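Local coordinates for yfhH hypothetical protein (Bacillus subtilis, PDB 1SF9), which is of unknown function but may act as a transcriptional regulator, as a homodimeric member of the DUF1811 family, at residues G83-V88 with E92-I97. Sequence-based numbering, arbitrary orientation.
Sequences GETYRV and EDEFTI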
ATOM      1  N   GLY A  83      14.521   3.566  11.538  1.00  7.89           N
ATOM      2  CA  GLY A  83      15.922   3.892  11.402  1.00  7.88           C
ATOM      3  C   GLY A  83      16.591   3.263  10.210  1.00  9.34           C
ATOM      4  O   GLY A  83      17.693   3.686   9.830  1.00 10.50           O
ATOM      5  N   GLU A  84      15.954   2.247   9.632  0.70  7.62           N
ATOM      6  CA  GLU A  84      16.493   1.572   8.454  0.70  7.49           C
ATOM      7  C   GLU A  84      15.970   2.276   7.199  0.70  8.51           C
ATOM      8  O   GLU A  84      14.895   2.877   7.212  0.70  6.45           O
ATOM      9  CB  GLU A  84      16.087   0.088   8.439  0.70  9.05           C
ATOM     10  CG  GLU A  84      16.746  -0.702   7.283  0.70 13.48           C
ATOM     11  CD  GLU A  84      16.537  -2.215   7.368  0.70 18.17           C
ATOM     12  OE1 GLU A  84      16.516  -2.756   8.491  0.70 18.59           O
ATOM     13  OE2 GLU A  84      16.416  -2.857   6.303  0.70 19.92           O
ATOM     14  N   THR A  85      16.742   2.191   6.119  1.00  8.19           N
ATOM     15  CA  THR A  85      16.381   2.819   4.854  1.00  7.29           C
ATOM     16  C   THR A  85      16.148   1.738   3.789  1.00  6.62           C
ATOM     17  O   THR A  85      16.911   0.772   3.675  1.00  8.83           O
ATOM     18  CB  THR A  85      17.493   3.792   4.433  1.00  6.35           C
ATOM     19  OG1 THR A  85      17.645   4.779   5.464  1.00  8.93           O
ATOM     20  CG2 THR A  85      17.131   4.496   3.118  1.00  7.76           C
ATOM     21  N   TYR A  86      15.044   1.891   3.062  1.00  6.36           N
ATOM     22  CA  TYR A  86      14.611   0.926   2.052  1.00  5.77           C
ATOM     23  C   TYR A  86      14.438   1.586   0.715  1.00  8.68           C
ATOM     24  O   TYR A  86      14.313   2.808   0.615  1.00 10.33           O
ATOM     25  CB  TYR A  86      13.189   0.377   2.429  1.00  7.71           C
ATOM     26  CG  TYR A  86      13.196  -0.312   3.790  1.00  8.14           C
ATOM     27  CD1 TYR A  86      13.221   0.454   4.959  1.00  7.50           C
ATOM     28  CD2 TYR A  86      13.177  -1.709   3.865  1.00 10.88           C
ATOM     29  CE1 TYR A  86      13.233  -0.176   6.206  1.00  9.93           C
ATOM     30  CE2 TYR A  86      13.190  -2.340   5.113  1.00 10.67           C
ATOM     31  CZ  TYR A  86      13.219  -1.573   6.284  1.00 13.09           C
ATOM     32  OH  TYR A  86      13.237  -2.186   7.497  1.00 13.69           O
ATOM     33  N   ARG A  87      14.439   0.766  -0.328  0.50  7.55           N
ATOM     34  CA  ARG A  87      14.193   1.276  -1.657  0.50  7.72           C
ATOM     35  C   ARG A  87      12.680   1.307  -1.794  0.50  7.77           C
ATOM     36  O   ARG A  87      11.999   0.421  -1.283  0.50  9.68           O
ATOM     37  CB  ARG A  87      14.756   0.337  -2.727  0.50 10.82           C
ATOM     38  CG  ARG A  87      14.070   0.524  -4.086  0.50 14.78           C
ATOM     39  CD  ARG A  87      14.713  -0.295  -5.194  0.50 19.76           C
ATOM     40  NE  ARG A  87      13.777  -0.529  -6.294  0.50 23.07           N
ATOM     41  CZ  ARG A  87      12.952  -1.569  -6.354  0.50 23.62           C
ATOM     42  NH1 ARG A  87      12.128  -1.713  -7.384  0.50 22.80           N
ATOM     43  NH2 ARG A  87      12.964  -2.479  -5.386  0.50 25.73           N
ATOM     44  N   VAL A  88      12.143   2.335  -2.442  1.00  8.13           N
ATOM     45  CA  VAL A  88      10.693   2.377  -2.656  1.00  8.28           C
ATOM     46  C   VAL A  88      10.481   1.669  -3.989  1.00 12.03           C
ATOM     47  O   VAL A  88      11.047   2.068  -5.000  1.00 12.08           O
ATOM     48  CB  VAL A  88      10.171   3.806  -2.711  1.00  8.46           C
ATOM     49  CG1 VAL A  88       8.685   3.828  -3.056  1.00  8.83           C
ATOM     50  CG2 VAL A  88      10.431   4.469  -1.359  1.00  8.16           C
ATOM     51  N   GLU A  92      13.356   5.172  -7.879  1.00 21.74           N
ATOM     52  CA  GLU A  92      14.788   5.200  -7.590  1.00 23.80           C
ATOM     53  C   GLU A  92      14.998   5.913  -6.255  1.00 20.68           C
ATOM     54  O   GLU A  92      16.112   6.330  -5.922  1.00 19.95           O
ATOM     55  CB  GLU A  92      15.548   5.952  -8.682  1.00 28.89           C
ATOM     56  CG  GLU A  92      15.449   5.305 -10.048  1.00 36.16           C
ATOM     57  CD  GLU A  92      14.940   6.268 -11.082  1.00 40.31           C
ATOM     58  OE1 GLU A  92      15.648   7.261 -11.359  1.00 43.14           O
ATOM     59  OE2 GLU A  92      13.827   6.038 -11.610  1.00 44.50           O
ATOM     60  N   ASP A  93      13.916   6.053  -5.499  1.00 15.54           N
ATOM     61  CA  ASP A  93      13.962   6.729  -4.200  1.00 12.85           C
ATOM     62  C   ASP A  93      14.263   5.768  -3.028  1.00  9.95           C
ATOM     63  O   ASP A  93      14.011   4.559  -3.113  1.00 12.13           O
ATOM     64  CB  ASP A  93      12.607   7.401  -3.906  1.00 12.95           C
ATOM     65  CG  ASP A  93      12.272   8.547  -4.854  1.00 21.34           C
ATOM     66  OD1 ASP A  93      11.134   9.069  -4.748  1.00 20.93           O
ATOM     67  OD2 ASP A  93      13.117   8.935  -5.692  1.00 19.64           O
ATOM     68  N   GLU A  94      14.772   6.339  -1.939  1.00 10.37           N
ATOM     69  CA  GLU A  94      15.109   5.612  -0.695  1.00  8.67           C
ATOM     70  C   GLU A  94      14.272   6.249   0.395  1.00  8.24           C
ATOM     71  O   GLU A  94      14.102   7.469   0.422  1.00  9.13           O
ATOM     72  CB  GLU A  94      16.600   5.752  -0.357  1.00 11.41           C
ATOM     73  CG  GLU A  94      17.474   4.815  -1.205  1.00 19.69           C
ATOM     74  CD  GLU A  94      18.963   4.873  -0.864  1.00 22.29           C
ATOM     75  OE1 GLU A  94      19.347   5.356   0.228  1.00 21.96           O
ATOM     76  OE2 GLU A  94      19.760   4.418  -1.714  1.00 29.10           O
ATOM     77  N   PHE A  95      13.739   5.413   1.276  1.00  5.71           N
ATOM     78  CA  PHE A  95      12.853   5.873   2.331  1.00  6.14           C
ATOM     79  C   PHE A  95      13.347   5.367   3.676  1.00  4.90           C
ATOM     80  O   PHE A  95      13.521   4.171   3.875  1.00  5.67           O
ATOM     81  CB  PHE A  95      11.459   5.314   2.028  1.00  5.50           C
ATOM     82  CG  PHE A  95      10.382   5.763   2.980  1.00  4.73           C
ATOM     83  CD1 PHE A  95       9.996   4.961   4.038  1.00  4.74           C
ATOM     84  CD2 PHE A  95       9.697   6.962   2.763  1.00  4.33           C
ATOM     85  CE1 PHE A  95       8.940   5.344   4.866  1.00  8.53           C
ATOM     86  CE2 PHE A  95       8.637   7.349   3.594  1.00  5.84           C
ATOM     87  CZ  PHE A  95       8.257   6.537   4.637  1.00  6.18           C
ATOM     88  N   THR A  96      13.556   6.292   4.589  1.00  4.33           N
ATOM     89  CA  THR A  96      13.996   5.961   5.936  1.00  4.90           C
ATOM     90  C   THR A  96      12.776   5.933   6.851  1.00  3.66           C
ATOM     91  O   THR A  96      12.002   6.886   6.901  1.00  6.33           O
ATOM     92  CB  THR A  96      15.008   7.011   6.424  1.00  5.30           C
ATOM     93  OG1 THR A  96      16.123   7.041   5.504  1.00  5.15           O
ATOM     94  CG2 THR A  96      15.475   6.692   7.847  1.00  6.91           C
ATOM     95  N   ILE A  97      12.612   4.839   7.587  1.00  4.21           N
ATOM     96  CA  ILE A  97      11.462   4.713   8.471  1.00  5.49           C
ATOM     97  C   ILE A  97      11.647   5.464   9.800  1.00  6.38           C
ATOM     98  O   ILE A  97      12.689   5.358  10.434  1.00  7.64           O
ATOM     99  CB  ILE A  97      11.198   3.238   8.805  1.00  5.35           C
ATOM    100  CG1 ILE A  97      10.856   2.487   7.517  1.00  3.79           C
ATOM    101  CG2 ILE A  97      10.016   3.101   9.812  1.00  6.48           C
ATOM    102  CD1 ILE A  97      10.360   1.036   7.780  1.00  7.23           C
TER
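Tyr86 and Phe95 form a hydrogen-bonded antiparallel pair: Tyr86 N reaches Phe95 O at 2.9 Å, and Phe95 N returns to Tyr86 O at 2.7 Å. Val88 N to Asp93 O continues the regular register of this beta hairpin. At its open end Gly83 and Glu84 together face Ile97, a G1 beta bulge: Gly83 N binds Ile97 O at 2.8 Å, while Ile97 N binds Glu84 O. The positive phi of Gly83 (96°) calls for glycine, since a CB there would jam against the preceding carbonyl oxygen.

Side chains alternate between the two faces. On one, Thr85 OG1 and Thr96 OG1 share a hydrogen bond of 2.7 Å; both hydroxyls lie beside their own backbone N (chi1 -59° and -58°), which brings the two oxygens within bonding distance across a non-hydrogen-bonded pair. Thr85 CG2 rests against Glu94 CB at 3.7 Å. On the other face, Tyr86 CE1 meets Ile97 CD1 obliquely at 3.5 Å, while Phe95 O lies at the ring edge; farther along, Val88 CG2 packs on Phe95 CB at 3.6 Å. An alanine replacing Tyr86 would probably leave Ile97 CD1 facing a gap and Ser81 N without the phenolic oxygen that accepts its bond.

Asp93 OD1 forms a salt bridge with Arg109 NH2 of strand 104-109, and Glu94 OE2 one with Lys127 NZ, just past strand 124-126. Within the antiparallel sheet, strand 85-88 is flanked by strand 124-126, whose Leu124 touches Tyr86, Phe95 and Ile97, and strand 94-101 pairs on its other side with strand 104-109.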